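Local coordinates for PfkB family carbohydrate kinase (Listeria grayi DSM 20601, PDB 4GM6), which probably phosphorylates a carbohydrate substrate with ATP as phosphate donor, as other sugar kinases of the PfkB family do, at residues Val125-Gln130 with Arg192-Glu197; Glu32-Leu37 with Gly110-Glu115; Gly57-Val62 with His155-Thr160. All blocks are in the same frame, centred on the assembly; numbering follows the deposited sequence.

Interaction 1 (Val125-Gln130 with Arg192-Glu197); sequences VVYDRQ and RAKLWE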
loop_
_atom_site.group_PDB
_atom_site.type_symbol
_atom_site.label_atom_id
_atom_site.label_comp_id
_atom_site.label_asym_id
_atom_site.label_seq_id
_atom_site.Cartn_x
_atom_site.Cartn_y
_atom_site.Cartn_z
ATOM N N VAL C 125 7.192 3.035 -22.464
ATOM C CA VAL C 125 7.365 1.583 -22.374
ATOM C C VAL C 125 8.816 1.159 -22.613
ATOM O O VAL C 125 9.554 1.807 -23.368
ATOM C CB VAL C 125 6.445 0.849 -23.373
ATOM C CG1 VAL C 125 6.856 -0.602 -23.511
ATOM C CG2 VAL C 125 4.997 0.937 -22.911
ATOM N N VAL C 126 9.232 0.084 -21.947
ATOM C CA VAL C 126 10.529 -0.538 -22.208
ATOM C C VAL C 126 10.278 -2.028 -22.362
ATOM O O VAL C 126 9.864 -2.693 -21.417
ATOM C CB VAL C 126 11.527 -0.331 -21.050
ATOM C CG1 VAL C 126 12.897 -0.897 -21.421
ATOM C CG2 VAL C 126 11.650 1.141 -20.707
ATOM N N TYR C 127 10.513 -2.562 -23.552
ATOM C CA TYR C 127 10.276 -3.980 -23.761
ATOM C C TYR C 127 11.412 -4.843 -23.206
ATOM O O TYR C 127 12.595 -4.475 -23.260
ATOM C CB TYR C 127 9.964 -4.283 -25.243
ATOM C CG TYR C 127 8.483 -4.085 -25.541
ATOM C CD1 TYR C 127 8.007 -2.899 -26.093
ATOM C CD2 TYR C 127 7.551 -5.074 -25.217
ATOM C CE1 TYR C 127 6.648 -2.714 -26.338
ATOM C CE2 TYR C 127 6.196 -4.900 -25.460
ATOM C CZ TYR C 127 5.747 -3.719 -26.013
ATOM O OH TYR C 127 4.389 -3.545 -26.236
ATOM N N ASP C 128 11.042 -5.995 -22.663
ATOM C CA ASP C 128 12.019 -7.004 -22.282
ATOM C C ASP C 128 11.489 -8.365 -22.729
ATOM O O ASP C 128 11.372 -9.303 -21.929
ATOM C CB ASP C 128 12.273 -6.988 -20.772
ATOM C CG ASP C 128 13.458 -7.872 -20.375
ATOM O OD1 ASP C 128 14.186 -8.364 -21.273
ATOM O OD2 ASP C 128 13.671 -8.077 -19.166
ATOM N N ARG C 129 11.193 -8.458 -24.025
ATOM C CA ARG C 129 10.445 -9.571 -24.591
ATOM C C ARG C 129 11.309 -10.436 -25.505
ATOM O O ARG C 129 10.948 -11.563 -25.810
ATOM C CB ARG C 129 9.214 -9.061 -25.363
ATOM C CG ARG C 129 9.538 -8.424 -26.715
ATOM C CD ARG C 129 8.288 -7.988 -27.466
ATOM N NE ARG C 129 7.350 -9.090 -27.665
ATOM C CZ ARG C 129 6.042 -8.938 -27.875
ATOM N NH1 ARG C 129 5.267 -10.003 -28.043
ATOM N NH2 ARG C 129 5.503 -7.726 -27.905
ATOM N N GLN C 130 12.461 -9.928 -25.925
ATOM C CA GLN C 130 13.358 -10.758 -26.723
ATOM C C GLN C 130 13.783 -11.999 -25.946
ATOM O O GLN C 130 13.837 -11.997 -24.709
ATOM C CB GLN C 130 14.608 -9.992 -27.146
ATOM C CG GLN C 130 14.392 -8.998 -28.270
ATOM C CD GLN C 130 15.658 -8.235 -28.601
ATOM O OE1 GLN C 130 16.707 -8.831 -28.846
ATOM N NE2 GLN C 130 15.568 -6.908 -28.600
ATOM N N ARG C 192 4.278 -2.487 -35.016
ATOM C CA ARG C 192 5.033 -1.971 -33.876
ATOM C C ARG C 192 6.417 -1.517 -34.324
ATOM O O ARG C 192 7.222 -2.319 -34.800
ATOM C CB ARG C 192 5.134 -3.027 -32.770
ATOM C CG ARG C 192 3.803 -3.365 -32.117
ATOM C CD ARG C 192 3.207 -2.153 -31.418
ATOM N NE ARG C 192 1.861 -2.406 -30.901
ATOM C CZ ARG C 192 1.599 -3.021 -29.747
ATOM N NH1 ARG C 192 2.591 -3.466 -28.982
ATOM N NH2 ARG C 192 0.340 -3.197 -29.357
ATOM N N ALA C 193 6.681 -0.220 -34.200
ATOM C CA ALA C 193 7.971 0.319 -34.611
ATOM C C ALA C 193 9.074 -0.505 -33.956
ATOM O O ALA C 193 10.043 -0.893 -34.605
ATOM C CB ALA C 193 8.087 1.787 -34.216
ATOM N N LYS C 194 8.897 -0.776 -32.662
ATOM C CA LYS C 194 9.871 -1.523 -31.863
ATOM C C LYS C 194 10.253 -2.880 -32.452
ATOM O O LYS C 194 11.377 -3.341 -32.261
ATOM C CB LYS C 194 9.358 -1.707 -30.428
ATOM C CG LYS C 194 9.784 -0.616 -29.450
ATOM C CD LYS C 194 9.289 0.767 -29.859
ATOM C CE LYS C 194 9.576 1.807 -28.782
ATOM N NZ LYS C 194 9.077 1.390 -27.436
ATOM N N LEU C 195 9.331 -3.523 -33.161
ATOM C CA LEU C 195 9.562 -4.897 -33.623
ATOM C C LEU C 195 10.246 -5.028 -34.970
ATOM O O LEU C 195 10.915 -6.032 -35.220
ATOM C CB LEU C 195 8.263 -5.710 -33.632
ATOM C CG LEU C 195 7.692 -6.087 -32.263
ATOM C CD1 LEU C 195 6.498 -7.018 -32.422
ATOM C CD2 LEU C 195 8.770 -6.737 -31.413
ATOM N N TRP C 196 9.980 -4.092 -35.885
ATOM C CA TRP C 196 10.556 -4.147 -37.235
ATOM C C TRP C 196 10.459 -2.882 -38.096
ATOM O O TRP C 196 9.676 -1.985 -37.819
ATOM C CB TRP C 196 10.000 -5.331 -37.989
ATOM C CG TRP C 196 8.545 -5.342 -38.006
ATOM C CD1 TRP C 196 7.718 -4.463 -37.399
ATOM C CD2 TRP C 196 7.717 -6.296 -38.648
ATOM N NE1 TRP C 196 6.421 -4.805 -37.632
ATOM C CE2 TRP C 196 6.396 -5.936 -38.392
ATOM C CE3 TRP C 196 7.970 -7.429 -39.409
ATOM C CZ2 TRP C 196 5.337 -6.656 -38.873
ATOM C CZ3 TRP C 196 6.924 -8.138 -39.880
ATOM C CH2 TRP C 196 5.621 -7.756 -39.619
ATOM N N GLU C 197 11.279 -2.843 -39.144
ATOM C CA GLU C 197 11.302 -1.736 -40.094
ATOM C C GLU C 197 10.033 -1.770 -40.935
ATOM O O GLU C 197 9.451 -2.836 -41.140
ATOM C CB GLU C 197 12.536 -1.823 -40.992
ATOM C CG GLU C 197 13.856 -1.780 -40.239
ATOM C CD GLU C 197 15.055 -1.873 -41.161
ATOM O OE1 GLU C 197 16.198 -1.851 -40.657
ATOM O OE2 GLU C 197 14.857 -1.969 -42.390
#

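Interaction 2 (Glu32-Leu37 with Gly110-Glu115); sequences ELLMRL and GTYYLE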
loop_
_atom_site.group_PDB
_atom_site.type_symbol
_atom_site.label_atom_id
_atom_site.label_comp_id
_atom_site.label_asym_id
_atom_site.label_seq_id
_atom_site.Cartn_x
_atom_site.Cartn_y
_atom_site.Cartn_z
ATOM N N GLU C 32 1.703 -14.303 -28.233
ATOM C CA GLU C 32 2.524 -14.414 -27.044
ATOM C C GLU C 32 1.896 -13.670 -25.875
ATOM O O GLU C 32 1.361 -12.574 -26.061
ATOM C CB GLU C 32 3.902 -13.827 -27.335
ATOM C CG GLU C 32 4.790 -13.759 -26.107
ATOM C CD GLU C 32 6.204 -13.333 -26.428
ATOM O OE1 GLU C 32 6.430 -12.724 -27.498
ATOM O OE2 GLU C 32 7.095 -13.593 -25.594
ATOM N N LEU C 33 1.976 -14.263 -24.681
ATOM C CA LEU C 33 1.585 -13.601 -23.449
ATOM C C LEU C 33 2.790 -12.920 -22.810
ATOM O O LEU C 33 3.876 -13.492 -22.751
ATOM C CB LEU C 33 0.986 -14.589 -22.447
ATOM C CG LEU C 33 -0.476 -14.957 -22.700
ATOM C CD1 LEU C 33 -0.510 -16.079 -23.724
ATOM C CD2 LEU C 33 -1.181 -15.379 -21.419
ATOM N N LEU C 34 2.585 -11.702 -22.323
ATOM C CA LEU C 34 3.656 -10.935 -21.697
ATOM C C LEU C 34 3.268 -10.629 -20.263
ATOM O O LEU C 34 2.084 -10.483 -19.943
ATOM C CB LEU C 34 3.865 -9.604 -22.436
ATOM C CG LEU C 34 4.252 -9.737 -23.901
ATOM C CD1 LEU C 34 4.345 -8.364 -24.569
ATOM C CD2 LEU C 34 5.584 -10.465 -23.953
ATOM N N MET C 35 4.245 -10.507 -19.386
ATOM C CA MET C 35 3.920 -9.932 -18.097
ATOM C C MET C 35 4.219 -8.436 -18.162
ATOM O O MET C 35 5.349 -8.029 -18.482
ATOM C CB MET C 35 4.689 -10.584 -16.965
ATOM C CG MET C 35 4.425 -9.880 -15.632
ATOM S SD MET C 35 5.129 -10.724 -14.203
ATOM C CE MET C 35 6.853 -10.828 -14.658
ATOM N N ARG C 36 3.214 -7.616 -17.902
ATOM C CA ARG C 36 3.456 -6.187 -17.852
ATOM C C ARG C 36 3.779 -5.765 -16.417
ATOM O O ARG C 36 3.140 -6.236 -15.481
ATOM C CB ARG C 36 2.270 -5.376 -18.379
ATOM C CG ARG C 36 2.457 -3.926 -17.974
ATOM C CD ARG C 36 1.510 -2.921 -18.606
ATOM N NE ARG C 36 0.126 -3.344 -18.778
ATOM C CZ ARG C 36 -0.943 -2.688 -18.315
ATOM N NH1 ARG C 36 -2.156 -3.139 -18.580
ATOM N NH2 ARG C 36 -0.817 -1.604 -17.582
ATOM N N LEU C 37 4.781 -4.899 -16.258
ATOM C CA LEU C 37 5.197 -4.366 -14.941
ATOM C C LEU C 37 5.104 -2.851 -14.957
ATOM O O LEU C 37 5.866 -2.197 -15.662
ATOM C CB LEU C 37 6.621 -4.817 -14.623
ATOM C CG LEU C 37 6.719 -6.357 -14.620
ATOM C CD1 LEU C 37 7.945 -6.843 -15.370
ATOM C CD2 LEU C 37 6.741 -6.900 -13.215
ATOM N N GLY C 110 8.318 -13.356 -21.695
ATOM C CA GLY C 110 8.580 -11.984 -22.105
ATOM C C GLY C 110 7.898 -10.992 -21.178
ATOM O O GLY C 110 6.829 -11.270 -20.629
ATOM N N THR C 111 8.511 -9.830 -20.992
ATOM C CA THR C 111 7.942 -8.830 -20.115
ATOM C C THR C 111 8.052 -7.485 -20.784
ATOM O O THR C 111 8.706 -7.356 -21.812
ATOM C CB THR C 111 8.682 -8.760 -18.745
ATOM O OG1 THR C 111 10.052 -8.365 -18.942
ATOM C CG2 THR C 111 8.659 -10.116 -18.043
ATOM N N TYR C 112 7.381 -6.486 -20.212
ATOM C CA TYR C 112 7.670 -5.113 -20.547
ATOM C C TYR C 112 7.312 -4.232 -19.370
ATOM O O TYR C 112 6.501 -4.605 -18.533
ATOM C CB TYR C 112 6.997 -4.654 -21.857
ATOM C CG TYR C 112 5.497 -4.451 -21.829
ATOM C CD1 TYR C 112 4.953 -3.183 -21.675
ATOM C CD2 TYR C 112 4.630 -5.519 -21.997
ATOM C CE1 TYR C 112 3.583 -2.988 -21.678
ATOM C CE2 TYR C 112 3.260 -5.340 -21.998
ATOM C CZ TYR C 112 2.744 -4.075 -21.847
ATOM O OH TYR C 112 1.378 -3.901 -21.854
ATOM N N TYR C 113 7.970 -3.085 -19.296
ATOM C CA TYR C 113 7.822 -2.177 -18.187
ATOM C C TYR C 113 7.030 -1.000 -18.711
ATOM O O TYR C 113 7.293 -0.521 -19.809
ATOM C CB TYR C 113 9.202 -1.717 -17.721
ATOM C CG TYR C 113 10.042 -2.829 -17.160
ATOM C CD1 TYR C 113 10.075 -3.070 -15.789
ATOM C CD2 TYR C 113 10.799 -3.654 -17.996
ATOM C CE1 TYR C 113 10.842 -4.093 -15.264
ATOM C CE2 TYR C 113 11.563 -4.686 -17.473
ATOM C CZ TYR C 113 11.575 -4.894 -16.102
ATOM O OH TYR C 113 12.336 -5.899 -15.550
ATOM N N LEU C 114 6.041 -0.556 -17.949
ATOM C CA LEU C 114 5.243 0.576 -18.372
ATOM C C LEU C 114 5.269 1.682 -17.317
ATOM O O LEU C 114 4.865 1.471 -16.173
ATOM C CB LEU C 114 3.803 0.136 -18.648
ATOM C CG LEU C 114 2.998 1.160 -19.458
ATOM C CD1 LEU C 114 1.820 0.520 -20.176
ATOM C CD2 LEU C 114 2.512 2.267 -18.540
ATOM N N GLU C 115 5.764 2.850 -17.703
ATOM C CA GLU C 115 5.788 4.004 -16.821
ATOM C C GLU C 115 4.542 4.790 -17.107
ATOM O O GLU C 115 4.244 5.162 -18.258
ATOM C CB GLU C 115 7.008 4.870 -17.113
ATOM C CG GLU C 115 7.296 5.945 -16.091
ATOM C CD GLU C 115 8.475 6.788 -16.529
ATOM O OE1 GLU C 115 8.331 7.488 -17.558
ATOM O OE2 GLU C 115 9.544 6.725 -15.883
#

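Interaction 3 (Gly57-Val62 with His155-Thr160); sequences GAEANV and HVSGIT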
loop_
_atom_site.group_PDB
_atom_site.type_symbol
_atom_site.label_atom_id
_atom_site.label_comp_id
_atom_site.label_asym_id
_atom_site.label_seq_id
_atom_site.Cartn_x
_atom_site.Cartn_y
_atom_site.Cartn_z
ATOM N N GLY C 57 -1.342 -9.529 -23.754
ATOM C CA GLY C 57 -0.850 -9.916 -25.067
ATOM C C GLY C 57 -1.996 -9.621 -26.012
ATOM O O GLY C 57 -3.122 -10.016 -25.736
ATOM N N ALA C 58 -1.726 -8.911 -27.108
ATOM C CA ALA C 58 -2.799 -8.491 -28.023
ATOM C C ALA C 58 -3.797 -9.610 -28.283
ATOM O O ALA C 58 -5.004 -9.448 -28.062
ATOM C CB ALA C 58 -2.230 -7.962 -29.336
ATOM N N GLU C 59 -3.301 -10.746 -28.762
ATOM C CA GLU C 59 -4.198 -11.845 -29.142
ATOM C C GLU C 59 -4.823 -12.506 -27.908
ATOM O O GLU C 59 -6.020 -12.798 -27.879
ATOM C CB GLU C 59 -3.463 -12.878 -30.010
ATOM C CG GLU C 59 -2.973 -12.319 -31.338
ATOM C CD GLU C 59 -1.532 -11.835 -31.285
ATOM O OE1 GLU C 59 -1.042 -11.544 -30.174
ATOM O OE2 GLU C 59 -0.875 -11.766 -32.355
ATOM N N ALA C 60 -4.001 -12.736 -26.892
ATOM C CA ALA C 60 -4.493 -13.240 -25.604
ATOM C C ALA C 60 -5.588 -12.356 -25.000
ATOM O O ALA C 60 -6.547 -12.859 -24.404
ATOM C CB ALA C 60 -3.348 -13.368 -24.622
ATOM N N ASN C 61 -5.439 -11.042 -25.138
ATOM C CA ASN C 61 -6.448 -10.126 -24.621
ATOM C C ASN C 61 -7.729 -10.303 -25.430
ATOM O O ASN C 61 -8.836 -10.348 -24.877
ATOM C CB ASN C 61 -5.985 -8.673 -24.723
ATOM C CG ASN C 61 -4.781 -8.376 -23.860
ATOM O OD1 ASN C 61 -4.437 -9.134 -22.954
ATOM N ND2 ASN C 61 -4.120 -7.259 -24.149
ATOM N N VAL C 62 -7.579 -10.416 -26.749
ATOM C CA VAL C 62 -8.740 -10.633 -27.575
ATOM C C VAL C 62 -9.461 -11.904 -27.140
ATOM O O VAL C 62 -10.691 -11.925 -27.056
ATOM C CB VAL C 62 -8.401 -10.636 -29.078
ATOM C CG1 VAL C 62 -9.547 -11.244 -29.881
ATOM C CG2 VAL C 62 -8.123 -9.209 -29.527
ATOM N N HIS C 155 -7.987 -15.648 -35.361
ATOM C CA HIS C 155 -7.509 -14.288 -35.165
ATOM C C HIS C 155 -6.008 -14.243 -34.887
ATOM O O HIS C 155 -5.486 -15.041 -34.102
ATOM C CB HIS C 155 -8.243 -13.615 -33.992
ATOM C CG HIS C 155 -7.743 -12.234 -33.690
ATOM N ND1 HIS C 155 -8.163 -11.122 -34.391
ATOM C CD2 HIS C 155 -6.835 -11.788 -32.786
ATOM C CE1 HIS C 155 -7.543 -10.051 -33.926
ATOM N NE2 HIS C 155 -6.724 -10.429 -32.960
ATOM N N VAL C 156 -5.326 -13.291 -35.517
ATOM C CA VAL C 156 -3.909 -13.065 -35.259
ATOM C C VAL C 156 -3.542 -11.604 -35.528
ATOM O O VAL C 156 -4.344 -10.847 -36.112
ATOM C CB VAL C 156 -3.000 -14.045 -36.036
ATOM C CG1 VAL C 156 -3.057 -13.786 -37.544
ATOM C CG2 VAL C 156 -1.574 -13.967 -35.500
ATOM N N SER C 157 -2.364 -11.189 -35.045
ATOM C CA SER C 157 -1.937 -9.803 -35.201
ATOM C C SER C 157 -0.536 -9.698 -35.791
ATOM O O SER C 157 0.223 -10.679 -35.815
ATOM C CB SER C 157 -1.989 -9.068 -33.855
ATOM O OG SER C 157 -0.764 -9.186 -33.145
ATOM N N GLY C 158 -0.201 -8.497 -36.263
ATOM C CA GLY C 158 1.128 -8.219 -36.795
ATOM C C GLY C 158 2.249 -8.333 -35.776
ATOM O O GLY C 158 3.425 -8.330 -36.137
ATOM N N ILE C 159 1.892 -8.424 -34.497
ATOM C CA ILE C 159 2.899 -8.551 -33.442
ATOM C C ILE C 159 3.561 -9.914 -33.538
ATOM O O ILE C 159 4.792 -10.035 -33.535
ATOM C CB ILE C 159 2.278 -8.351 -32.046
ATOM C CG1 ILE C 159 1.953 -6.871 -31.834
ATOM C CG2 ILE C 159 3.219 -8.842 -30.957
ATOM C CD1 ILE C 159 1.043 -6.608 -30.659
ATOM N N THR C 160 2.731 -10.941 -33.665
ATOM C CA THR C 160 3.225 -12.304 -33.739
ATOM C C THR C 160 4.085 -12.562 -34.977
ATOM O O THR C 160 5.173 -13.127 -34.885
ATOM C CB THR C 160 2.047 -13.280 -33.698
ATOM O OG1 THR C 160 1.429 -13.168 -32.413
ATOM C CG2 THR C 160 2.519 -14.700 -33.921
HETATM O O HOH W 1 1.733 -11.970 -30.007
#

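Interaction 1 (Val125-Gln130 with Arg192-Glu197)
Tyr127 of strand 124-128 meets Arg192 of the loop before helix 198-208: Tyr127 OH lies 3.3 Å from Arg192 NH1, at the edge of the guanidinium group and near its plane. The two side chains cross at about a right angle, with ring and guanidinium planes 39° apart. Lys194 runs past another part of the same ring, its CG 4.4 Å from Tyr127 CD1, while its NZ ends 4.1 Å from the carbonyl oxygen of Val125. Elsewhere in the contact Arg129 CD touches Leu195 CD2 at 4.2 Å, an aliphatic contact between chains that again cross steeply. Only 227 Å² is buried between the two segments, so the meeting is light.

A bend at chi2 (-63°) turns the Arg192 chain toward Tyr127, and Arg192 NH2 is steadied by a weak bond to Asn190 OD1. Arg129 bends at chi3, and its NH1 is held by a salt bridge to Glu32. The turn carrying Lys194 and Leu195 is pinned by Leu195 N to Arg192 O (2.9 Å). The Tyr127 ring also meets that of Tyr112, with planes about 30° apart.

The contact probably bridges the small lid sheet and the main domain, near the cleft that holds the sugar in relatives. Strand 124-128, outermost of the small sheet within this chain and next to strand 111-115, faces the loop that leads from strand 184-188 into helix 198-208, and Arg129, Arg192 and Leu195 all rest on helix 158-163.

Interaction 2 (Glu32-Leu37 with Gly110-Glu115)
Four backbone hydrogen bonds join Met35 and Leu37 to Gly110, Tyr112 and Leu114 in a parallel strand pair. Met35 N donates to Gly110 O (3.0 Å), Tyr112 N to Met35 O, Leu37 N to Tyr112 O, and Leu114 N to Leu37 O (2.8 Å), so Met35 and Leu37 each use both N and O on this neighbour. The axes of the two short strand segments are inclined by 26°, the usual twist of a parallel pair. CA-H...O contacts, such as Thr111 CA to Met35 O at 3.2 Å, fill in between these bonds.

On the face of Arg36 and Tyr112, Arg36 lays its aliphatic stem over one face of the Tyr112 ring, a CH-pi contact with CB 4.1 Å from the centroid; chi1 of 166° carries the chain onward across the ring. Its guanidinium then leaves for salt bridges with Asp329 and Asp287. Leu34 CD1 adds a contact to Tyr112 CD2 (3.8 Å), crossing the ring side chain at about a right angle.

Apolar packing fills the face of Met35, Leu37, Thr111 and Tyr113: Leu37 CD1 sits over a face of Tyr113, toward its rim, 4.0 Å from CE1, and Met35 CE lies 3.9 Å from Thr111 CG2.

Strands 34-38 and 111-115 form the middle of the small four-stranded sheet that serves as a lid in ribokinase-like enzymes, flanked by 50-56 and 124-128. The face carrying Met35 packs against a second subunit, while Tyr112 and Leu114 touch the Val289 loop just before helix 291-304.

Interaction 3 (Gly57-Val62 with His155-Thr160)
Glu59 drives its carboxylate into a tight polar niche formed by Ser157 and Thr160. A bend at chi2 (94°) swings the group toward the end of strand 153-157, where OE2 accepts from Ser157 OG and from Thr160 OG1, each at 2.7 Å, the two donors reaching it from opposite faces of the carboxylate plane. Ser157 N adds a weak third bond. Ser157 OG works twice: it also accepts from Ile159 N (3.1 Å), capping helix 158-163, so that one hydroxyl joins the helix start to the glutamate. The two short bonds from opposite faces should fix the rotation of the carboxylate.

The other oxygen is held less directly: a water donates to Glu59 OE1 (2.8 Å) and to Thr160 OG1. Looser apolar contacts flank the niche. Ala58 CB meets Ile159 CD1 at 3.8 Å, and Val62 CG1 lies over a face of the His155 ring, 4.2 Å from its centroid; the ring's ND1 is bonded to Ser186.

Helix 58-68 begins in the Gly-Gly-Ala-Glu-Ala-Asn sequence, a form of the N-terminal PfkB signature, and its docking onto the parallel part of the central mixed sheet beside helix 291-304 is characteristic of the ribokinase-like fold.

How the interactions relate
From the N terminus, 32-37 opens interaction 2 and 57-62 opens interaction 3. Interaction 2 closes at 110-115 before interaction 1 opens at 125-130; 155-160 then closes interaction 3, and 192-197 closes interaction 1. Thus interaction 3 crosses both others, interactions 1 and 2 run in series, and none nests. Interaction 2 builds the lid from within, interaction 3 sets a helix on the central sheet, and interaction 1 probably bridges lid and main domain. Interactions 1 and 2 share the lid through the neighbouring strands 111-115 and 124-128; Ile159 links interaction 3 to Arg129, Arg192 and Leu195, and Leu33 packs on Ala60.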